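Local structure of uncharacterized protein (4ZKQ) at residues A[62-76]-A[144-158]. The protein probably acts as a viral decoy receptor that binds host chemokines for a rodent gammaherpesvirus. Residues are numbered along the deposited sequence; the frame is centred on the assembly and turned at random. Where two conformers were deposited one is given.
Sequences FLDLLEKETAVLPLS and EESLAVLRVPGPDGH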
ATOM      1  N   PHE A  62      -6.749 -17.612  -5.842  1.00 21.16           N
ATOM      2  CA  PHE A  62      -8.064 -17.444  -6.454  1.00 21.70           C
ATOM      3  C   PHE A  62      -9.130 -18.244  -5.712  1.00 27.65           C
ATOM      4  O   PHE A  62      -8.859 -19.335  -5.211  1.00 27.34           O
ATOM      5  CB  PHE A  62      -8.033 -17.884  -7.914  1.00 26.25           C
ATOM      6  CG  PHE A  62      -7.246 -16.976  -8.815  1.00 25.68           C
ATOM      7  CD1 PHE A  62      -5.876 -17.121  -8.941  1.00 24.07           C
ATOM      8  CD2 PHE A  62      -7.881 -15.997  -9.556  1.00 24.92           C
ATOM      9  CE1 PHE A  62      -5.153 -16.297  -9.769  1.00 20.58           C
ATOM     10  CE2 PHE A  62      -7.164 -15.168 -10.394  1.00 23.64           C
ATOM     11  CZ  PHE A  62      -5.798 -15.316 -10.500  1.00 29.22           C
ATOM     12  N   LEU A  63     -10.335 -17.684  -5.640  1.00 24.82           N
ATOM     13  CA  LEU A  63     -11.516 -18.393  -5.157  1.00 26.26           C
ATOM     14  C   LEU A  63     -12.557 -18.456  -6.264  1.00 31.13           C
ATOM     15  O   LEU A  63     -12.683 -17.522  -7.058  1.00 21.05           O
ATOM     16  CB  LEU A  63     -12.121 -17.703  -3.939  1.00 31.51           C
ATOM     17  CG  LEU A  63     -11.731 -18.140  -2.531  1.00 38.94           C
ATOM     18  CD1 LEU A  63     -12.592 -17.378  -1.542  1.00 33.14           C
ATOM     19  CD2 LEU A  63     -11.884 -19.638  -2.324  1.00 33.53           C
ATOM     20  N   ASP A  64     -13.311 -19.548  -6.318  1.00 35.40           N
ATOM     21  CA  ASP A  64     -14.386 -19.646  -7.291  1.00 29.20           C
ATOM     22  C   ASP A  64     -15.570 -18.847  -6.766  1.00 25.65           C
ATOM     23  O   ASP A  64     -16.201 -19.226  -5.783  1.00 29.70           O
ATOM     24  CB  ASP A  64     -14.777 -21.100  -7.557  1.00 39.21           C
ATOM     25  CG  ASP A  64     -15.814 -21.225  -8.661  1.00 69.70           C
ATOM     26  OD1 ASP A  64     -15.506 -20.856  -9.817  1.00 57.09           O
ATOM     27  OD2 ASP A  64     -16.937 -21.689  -8.374  1.00 78.04           O
ATOM     28  N   LEU A  65     -15.844 -17.724  -7.421  1.00 27.24           N
ATOM     29  CA  LEU A  65     -16.876 -16.793  -6.982  1.00 32.20           C
ATOM     30  C   LEU A  65     -17.654 -16.281  -8.184  1.00 30.18           C
ATOM     31  O   LEU A  65     -17.057 -15.892  -9.193  1.00 29.78           O
ATOM     32  CB  LEU A  65     -16.260 -15.614  -6.226  1.00 30.81           C
ATOM     33  CG  LEU A  65     -15.489 -15.914  -4.941  1.00 30.83           C
ATOM     34  CD1 LEU A  65     -14.715 -14.687  -4.521  1.00 32.48           C
ATOM     35  CD2 LEU A  65     -16.427 -16.342  -3.827  1.00 34.05           C
ATOM     36  N   LEU A  66     -18.980 -16.269  -8.071  1.00 31.75           N
ATOM     37  CA  LEU A  66     -19.845 -15.847  -9.167  1.00 33.08           C
ATOM     38  C   LEU A  66     -19.387 -16.467 -10.488  1.00 30.23           C
ATOM     39  O   LEU A  66     -19.323 -15.797 -11.513  1.00 31.07           O
ATOM     40  CB  LEU A  66     -19.874 -14.318  -9.256  1.00 30.83           C
ATOM     41  CG  LEU A  66     -20.522 -13.641  -8.046  1.00 29.37           C
ATOM     42  CD1 LEU A  66     -20.354 -12.129  -8.073  1.00 34.68           C
ATOM     43  CD2 LEU A  66     -21.998 -13.988  -7.969  1.00 39.34           C
ATOM     44  N   GLU A  67     -19.024 -17.745 -10.415  1.00 25.29           N
ATOM     45  CA  GLU A  67     -18.758 -18.597 -11.581  1.00 27.10           C
ATOM     46  C   GLU A  67     -17.434 -18.345 -12.318  1.00 33.94           C
ATOM     47  O   GLU A  67     -17.249 -18.823 -13.440  1.00 28.64           O
ATOM     48  CB  GLU A  67     -19.922 -18.485 -12.575  1.00 47.24           C
ATOM     49  CG  GLU A  67     -21.287 -18.757 -11.935  1.00 56.38           C
ATOM     50  CD  GLU A  67     -22.421 -18.849 -12.944  1.00 72.82           C
ATOM     51  OE1 GLU A  67     -22.143 -18.964 -14.156  1.00 81.63           O
ATOM     52  OE2 GLU A  67     -23.595 -18.809 -12.519  1.00 83.07           O
ATOM     53  N   LYS A  68     -16.506 -17.628 -11.689  1.00 35.16           N
ATOM     54  CA  LYS A  68     -15.141 -17.516 -12.211  1.00 27.94           C
ATOM     55  C   LYS A  68     -14.125 -17.533 -11.077  1.00 24.56           C
ATOM     56  O   LYS A  68     -14.451 -17.198  -9.937  1.00 24.10           O
ATOM     57  CB  LYS A  68     -14.951 -16.233 -13.023  1.00 29.23           C
ATOM     58  CG  LYS A  68     -15.779 -16.135 -14.294  1.00 34.32           C
ATOM     59  CD  LYS A  68     -15.429 -14.861 -15.055  1.00 37.00           C
ATOM     60  CE  LYS A  68     -16.377 -14.598 -16.217  1.00 35.02           C
ATOM     61  NZ  LYS A  68     -16.089 -13.290 -16.889  1.00 28.86           N
ATOM     62  N   GLU A  69     -12.897 -17.930 -11.392  0.55 25.93           N
ATOM     63  CA  GLU A  69     -11.804 -17.847 -10.431  0.55 24.36           C
ATOM     64  C   GLU A  69     -11.472 -16.380 -10.200  0.55 23.72           C
ATOM     65  O   GLU A  69     -11.208 -15.646 -11.148  0.55 22.17           O
ATOM     66  CB  GLU A  69     -10.583 -18.608 -10.936  0.55 24.67           C
ATOM     67  CG  GLU A  69     -10.686 -20.112 -10.767  0.55 28.95           C
ATOM     68  CD  GLU A  69     -10.049 -20.589  -9.478  0.55 27.15           C
ATOM     69  OE1 GLU A  69      -8.854 -20.946  -9.514  0.55 35.75           O
ATOM     70  OE2 GLU A  69     -10.733 -20.599  -8.430  0.55 20.48           O
ATOM     71  N   THR A  70     -11.495 -15.964  -8.936  1.00 20.72           N
ATOM     72  CA  THR A  70     -11.381 -14.558  -8.574  1.00 21.88           C
ATOM     73  C   THR A  70     -10.277 -14.303  -7.551  1.00 22.20           C
ATOM     74  O   THR A  70     -10.225 -14.970  -6.517  1.00 20.11           O
ATOM     75  CB  THR A  70     -12.713 -14.052  -7.996  1.00 24.30           C
ATOM     76  OG1 THR A  70     -13.769 -14.333  -8.923  1.00 22.00           O
ATOM     77  CG2 THR A  70     -12.653 -12.553  -7.711  1.00 19.31           C
ATOM     78  N   ALA A  71      -9.412 -13.331  -7.845  1.00 18.86           N
ATOM     79  CA  ALA A  71      -8.392 -12.867  -6.904  1.00 17.23           C
ATOM     80  C   ALA A  71      -8.691 -11.428  -6.505  1.00 18.16           C
ATOM     81  O   ALA A  71      -9.127 -10.625  -7.331  1.00 19.06           O
ATOM     82  CB  ALA A  71      -7.009 -12.973  -7.512  1.00 16.92           C
ATOM     83  N   VAL A  72      -8.469 -11.119  -5.237  1.00 16.89           N
ATOM     84  CA  VAL A  72      -8.728  -9.795  -4.698  1.00 16.99           C
ATOM     85  C   VAL A  72      -7.456  -9.299  -4.035  1.00 19.80           C
ATOM     86  O   VAL A  72      -7.047  -9.814  -2.998  1.00 13.67           O
ATOM     87  CB  VAL A  72      -9.889  -9.808  -3.689  1.00 18.08           C
ATOM     88  CG1 VAL A  72     -10.117  -8.418  -3.107  1.00 17.63           C
ATOM     89  CG2 VAL A  72     -11.165 -10.321  -4.361  1.00 19.54           C
ATOM     90  N   LEU A  73      -6.836  -8.298  -4.652  1.00 15.04           N
ATOM     91  CA  LEU A  73      -5.538  -7.798  -4.204  1.00 15.14           C
ATOM     92  C   LEU A  73      -5.641  -6.367  -3.675  1.00 14.92           C
ATOM     93  O   LEU A  73      -6.304  -5.524  -4.276  1.00 14.93           O
ATOM     94  CB  LEU A  73      -4.538  -7.863  -5.357  1.00 11.89           C
ATOM     95  CG  LEU A  73      -4.343  -9.237  -5.981  1.00 15.50           C
ATOM     96  CD1 LEU A  73      -3.482  -9.133  -7.213  1.00 15.36           C
ATOM     97  CD2 LEU A  73      -3.723 -10.204  -4.986  1.00 22.03           C
ATOM     98  N   PRO A  74      -4.993  -6.085  -2.537  1.00 16.01           N
ATOM     99  CA  PRO A  74      -4.974  -4.704  -2.061  1.00 13.54           C
ATOM    100  C   PRO A  74      -4.013  -3.865  -2.889  1.00 18.03           C
ATOM    101  O   PRO A  74      -2.948  -4.370  -3.244  1.00 15.43           O
ATOM    102  CB  PRO A  74      -4.481  -4.844  -0.624  1.00 17.31           C
ATOM    103  CG  PRO A  74      -3.566  -6.021  -0.682  1.00 17.28           C
ATOM    104  CD  PRO A  74      -4.197  -6.972  -1.669  1.00 18.22           C
ATOM    105  N   LEU A  75      -4.358  -2.616  -3.188  1.00 12.66           N
ATOM    106  CA  LEU A  75      -3.432  -1.770  -3.931  1.00 13.35           C
ATOM    107  C   LEU A  75      -2.237  -1.426  -3.044  1.00 20.54           C
ATOM    108  O   LEU A  75      -1.136  -1.221  -3.546  1.00 19.96           O
ATOM    109  CB  LEU A  75      -4.128  -0.514  -4.463  1.00 16.99           C
ATOM    110  CG  LEU A  75      -5.194  -0.757  -5.544  1.00 18.07           C
ATOM    111  CD1 LEU A  75      -5.551   0.545  -6.240  1.00 24.58           C
ATOM    112  CD2 LEU A  75      -4.780  -1.785  -6.591  1.00 14.59           C
ATOM    113  N   SER A  76      -2.449  -1.405  -1.727  1.00 15.61           N
ATOM    114  CA  SER A  76      -1.344  -1.349  -0.769  1.00 23.74           C
ATOM    115  C   SER A  76      -1.633  -2.282   0.416  1.00 22.40           C
ATOM    116  O   SER A  76      -2.693  -2.172   1.023  1.00 17.81           O
ATOM    117  CB  SER A  76      -1.140   0.090  -0.280  1.00 28.89           C
ATOM    118  OG  SER A  76      -0.108   0.162   0.690  1.00 50.83           O
ATOM    119  N   GLU A 144      -5.388   4.217  -0.735  1.00 32.65           N
ATOM    120  CA  GLU A 144      -4.610   3.065  -0.278  1.00 26.03           C
ATOM    121  C   GLU A 144      -5.413   1.807  -0.038  1.00 24.08           C
ATOM    122  O   GLU A 144      -4.888   0.700  -0.169  1.00 20.63           O
ATOM    123  CB  GLU A 144      -3.903   3.379   1.033  1.00 39.49           C
ATOM    124  CG  GLU A 144      -2.683   4.236   0.921  1.00 68.79           C
ATOM    125  CD  GLU A 144      -1.909   4.245   2.216  1.00 61.30           C
ATOM    126  OE1 GLU A 144      -2.374   3.627   3.204  1.00 43.66           O
ATOM    127  OE2 GLU A 144      -0.839   4.876   2.249  1.00 47.04           O
ATOM    128  N   GLU A 145      -6.668   1.983   0.363  1.00 22.39           N
ATOM    129  CA  GLU A 145      -7.521   0.870   0.759  1.00 31.54           C
ATOM    130  C   GLU A 145      -8.184   0.182  -0.432  1.00 23.44           C
ATOM    131  O   GLU A 145      -8.879  -0.824  -0.271  1.00 21.23           O
ATOM    132  CB  GLU A 145      -8.593   1.370   1.731  1.00 35.88           C
ATOM    133  CG  GLU A 145      -8.059   2.350   2.767  1.00 33.73           C
ATOM    134  CD  GLU A 145      -8.981   2.501   3.956  1.00 36.32           C
ATOM    135  OE1 GLU A 145      -9.726   3.501   4.009  1.00 42.08           O
ATOM    136  OE2 GLU A 145      -8.960   1.614   4.836  1.00 39.12           O
ATOM    137  N   SER A 146      -7.966   0.715  -1.627  1.00 18.33           N
ATOM    138  CA  SER A 146      -8.632   0.188  -2.812  1.00 18.22           C
ATOM    139  C   SER A 146      -8.108  -1.177  -3.197  1.00 17.22           C
ATOM    140  O   SER A 146      -7.090  -1.637  -2.680  1.00 16.04           O
ATOM    141  CB  SER A 146      -8.471   1.155  -3.987  1.00 16.69           C
ATOM    142  OG  SER A 146      -8.971   2.427  -3.642  1.00 24.78           O
ATOM    143  N   LEU A 147      -8.822  -1.817  -4.118  1.00 15.30           N
ATOM    144  CA  LEU A 147      -8.550  -3.190  -4.497  1.00 16.31           C
ATOM    145  C   LEU A 147      -8.457  -3.348  -6.001  1.00 15.84           C
ATOM    146  O   LEU A 147      -9.051  -2.584  -6.759  1.00 16.40           O
ATOM    147  CB  LEU A 147      -9.647  -4.107  -3.964  1.00 18.18           C
ATOM    148  CG  LEU A 147     -10.024  -3.933  -2.498  1.00 20.59           C
ATOM    149  CD1 LEU A 147     -11.252  -4.767  -2.207  1.00 22.17           C
ATOM    150  CD2 LEU A 147      -8.863  -4.321  -1.594  1.00 18.95           C
ATOM    151  N   ALA A 148      -7.693  -4.349  -6.414  1.00 12.72           N
ATOM    152  CA  ALA A 148      -7.689  -4.811  -7.785  1.00 14.95           C
ATOM    153  C   ALA A 148      -8.272  -6.207  -7.759  1.00 18.42           C
ATOM    154  O   ALA A 148      -7.927  -7.005  -6.889  1.00 17.69           O
ATOM    155  CB  ALA A 148      -6.302  -4.817  -8.365  1.00 15.50           C
ATOM    156  N   VAL A 149      -9.166  -6.486  -8.698  1.00 16.39           N
ATOM    157  CA  VAL A 149      -9.836  -7.772  -8.757  1.00 16.59           C
ATOM    158  C   VAL A 149      -9.561  -8.382 -10.113  1.00 18.13           C
ATOM    159  O   VAL A 149      -9.721  -7.726 -11.138  1.00 16.74           O
ATOM    160  CB  VAL A 149     -11.352  -7.637  -8.517  1.00 18.81           C
ATOM    161  CG1 VAL A 149     -12.015  -9.007  -8.498  1.00 19.80           C
ATOM    162  CG2 VAL A 149     -11.610  -6.923  -7.211  1.00 16.05           C
ATOM    163  N   LEU A 150      -9.112  -9.630 -10.108  1.00 13.99           N
ATOM    164  CA  LEU A 150      -8.856 -10.360 -11.336  1.00 15.09           C
ATOM    165  C   LEU A 150      -9.843 -11.502 -11.445  1.00 21.48           C
ATOM    166  O   LEU A 150     -10.144 -12.160 -10.449  1.00 18.95           O
ATOM    167  CB  LEU A 150      -7.427 -10.898 -11.377  1.00 17.15           C
ATOM    168  CG  LEU A 150      -6.310  -9.851 -11.369  1.00 19.63           C
ATOM    169  CD1 LEU A 150      -5.978  -9.463  -9.943  1.00 21.18           C
ATOM    170  CD2 LEU A 150      -5.096 -10.402 -12.075  1.00 26.56           C
ATOM    171  N   ARG A 151     -10.348 -11.728 -12.654  1.00 21.06           N
ATOM    172  CA  ARG A 151     -11.306 -12.802 -12.893  1.00 27.42           C
ATOM    173  C   ARG A 151     -10.953 -13.565 -14.158  1.00 19.00           C
ATOM    174  O   ARG A 151     -10.590 -12.979 -15.179  1.00 20.03           O
ATOM    175  CB  ARG A 151     -12.728 -12.246 -12.967  1.00 29.24           C
ATOM    176  CG  ARG A 151     -13.317 -12.002 -11.586  1.00 25.31           C
ATOM    177  CD  ARG A 151     -14.666 -11.321 -11.614  1.00 32.35           C
ATOM    178  NE  ARG A 151     -15.702 -12.131 -12.244  1.00 27.95           N
ATOM    179  CZ  ARG A 151     -16.368 -13.110 -11.640  1.00 30.54           C
ATOM    180  NH1 ARG A 151     -16.106 -13.431 -10.377  1.00 25.00           N
ATOM    181  NH2 ARG A 151     -17.299 -13.774 -12.310  1.00 33.11           N
ATOM    182  N   VAL A 152     -11.033 -14.888 -14.064  1.00 21.25           N
ATOM    183  CA  VAL A 152     -10.685 -15.762 -15.172  1.00 23.30           C
ATOM    184  C   VAL A 152     -11.517 -17.052 -15.038  1.00 33.53           C
ATOM    185  O   VAL A 152     -11.794 -17.497 -13.924  1.00 24.34           O
ATOM    186  CB  VAL A 152      -9.159 -16.041 -15.187  1.00 28.83           C
ATOM    187  CG1 VAL A 152      -8.727 -16.828 -13.948  1.00 24.91           C
ATOM    188  CG2 VAL A 152      -8.740 -16.744 -16.456  1.00 26.04           C
ATOM    189  N   PRO A 153     -11.947 -17.643 -16.167  1.00 33.51           N
ATOM    190  CA  PRO A 153     -12.972 -18.689 -16.055  1.00 44.00           C
ATOM    191  C   PRO A 153     -12.443 -20.090 -15.777  1.00 44.10           C
ATOM    192  O   PRO A 153     -11.279 -20.268 -15.411  1.00 33.49           O
ATOM    193  CB  PRO A 153     -13.661 -18.655 -17.434  1.00 43.41           C
ATOM    194  CG  PRO A 153     -12.902 -17.649 -18.271  1.00 40.43           C
ATOM    195  CD  PRO A 153     -11.608 -17.385 -17.575  1.00 38.24           C
ATOM    196  N   GLY A 154     -13.332 -21.069 -15.952  1.00 90.14           N
ATOM    197  CA  GLY A 154     -13.001 -22.484 -15.892  1.00 48.05           C
ATOM    198  C   GLY A 154     -12.421 -22.892 -14.557  1.00 53.21           C
ATOM    199  O   GLY A 154     -12.430 -22.101 -13.610  1.00 49.15           O
ATOM    200  N   PRO A 155     -11.928 -24.140 -14.469  1.00 46.17           N
ATOM    201  CA  PRO A 155     -11.186 -24.600 -13.295  1.00 47.14           C
ATOM    202  C   PRO A 155      -9.685 -24.378 -13.444  1.00 29.73           C
ATOM    203  O   PRO A 155      -8.969 -24.445 -12.451  1.00 36.89           O
ATOM    204  CB  PRO A 155     -11.512 -26.103 -13.233  1.00 49.74           C
ATOM    205  CG  PRO A 155     -12.333 -26.412 -14.490  1.00 39.56           C
ATOM    206  CD  PRO A 155     -12.170 -25.248 -15.405  1.00 48.10           C
ATOM    207  N   ASP A 156      -9.228 -24.117 -14.667  1.00 29.77           N
ATOM    208  CA  ASP A 156      -7.798 -24.037 -14.965  1.00 31.94           C
ATOM    209  C   ASP A 156      -7.330 -22.622 -15.316  1.00 38.52           C
ATOM    210  O   ASP A 156      -6.146 -22.409 -15.582  1.00 30.64           O
ATOM    211  CB  ASP A 156      -7.452 -24.983 -16.120  1.00 42.72           C
ATOM    212  CG  ASP A 156      -7.634 -26.444 -15.755  1.00 57.93           C
ATOM    213  OD1 ASP A 156      -7.272 -26.827 -14.621  1.00 58.55           O
ATOM    214  OD2 ASP A 156      -8.140 -27.210 -16.600  1.00 72.61           O
ATOM    215  N   GLY A 157      -8.256 -21.668 -15.326  1.00 31.44           N
ATOM    216  CA  GLY A 157      -7.933 -20.294 -15.677  1.00 39.94           C
ATOM    217  C   GLY A 157      -6.830 -19.691 -14.822  1.00 26.32           C
ATOM    218  O   GLY A 157      -5.920 -19.043 -15.336  1.00 23.66           O
ATOM    219  N   HIS A 158      -6.908 -19.914 -13.514  1.00 25.53           N
ATOM    220  CA  HIS A 158      -5.920 -19.376 -12.583  1.00 34.38           C
ATOM    221  C   HIS A 158      -4.490 -19.795 -12.927  1.00 33.89           C
ATOM    222  O   HIS A 158      -3.532 -19.096 -12.588  1.00 28.46           O
ATOM    223  CB  HIS A 158      -6.249 -19.817 -11.161  1.00 33.46           C
ATOM    224  CG  HIS A 158      -6.002 -21.271 -10.908  1.00 37.31           C
ATOM    225  ND1 HIS A 158      -6.864 -22.257 -11.337  1.00 42.76           N
ATOM    226  CD2 HIS A 158      -4.989 -21.904 -10.274  1.00 43.85           C
ATOM    227  CE1 HIS A 158      -6.389 -23.438 -10.977  1.00 41.61           C
ATOM    228  NE2 HIS A 158      -5.255 -23.253 -10.331  1.00 47.52           N
TER
HETATM  229  O   HOH W   1     -13.362 -12.748 -16.856  1.00 22.10           O
HETATM  230  O   HOH W   2     -16.664 -11.511 -14.810  1.00 31.09           O
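E69 and V152, A71 and L150, and L73 and A148 are the hydrogen-bonded pairs of an antiparallel ladder joining strands 68-74 and 147-152, the two central strands of a four-stranded sheet in a beta-rich fold. Strand 63-65 continues the sheet beyond 68-74 through a type I' hairpin turn, L65 to K68, and 108-111 flanks 147-152. Each of the three hydrogen-bonded pairs makes two backbone bonds; the straightest runs from L73 N to A148 O (2.8 Å, N-H...O angle 175°), and past the strand end L75 N still reaches S146 O.

Apolar side chains divide between the two faces. On one, L73 CD1 meets L150 CD1 at 3.7 Å, on the same face as A71, with F62 packed beside L150 and V152, and this side lies against strand 161-169. The F62 ring is sandwiched, with A71 CB over one face and H158 CB on the other, a CH-pi contact 4.0 Å from the centroid. On the other face V72 CG1 touches L147 CD1 and T70 CG2 touches V149 CG1, and T70 and L147 pack against strand 233-244.

The polar contact centres on R151, whose side chain bends at chi3 (64°) to bring its guanidinium to the hairpin turn. R151 NH1 donates to L65 O (2.9 Å) and R151 NH2 to L66 O (3.0 Å); both oxygens lie near the guanidinium plane, a two-pronged grip that fixes the group's rotation. K68 crosses over one face at about a right angle, its CB 3.5 Å above the plane. One water, finally, accepts from both K68 NZ and R151 NE, each at 2.8 Å.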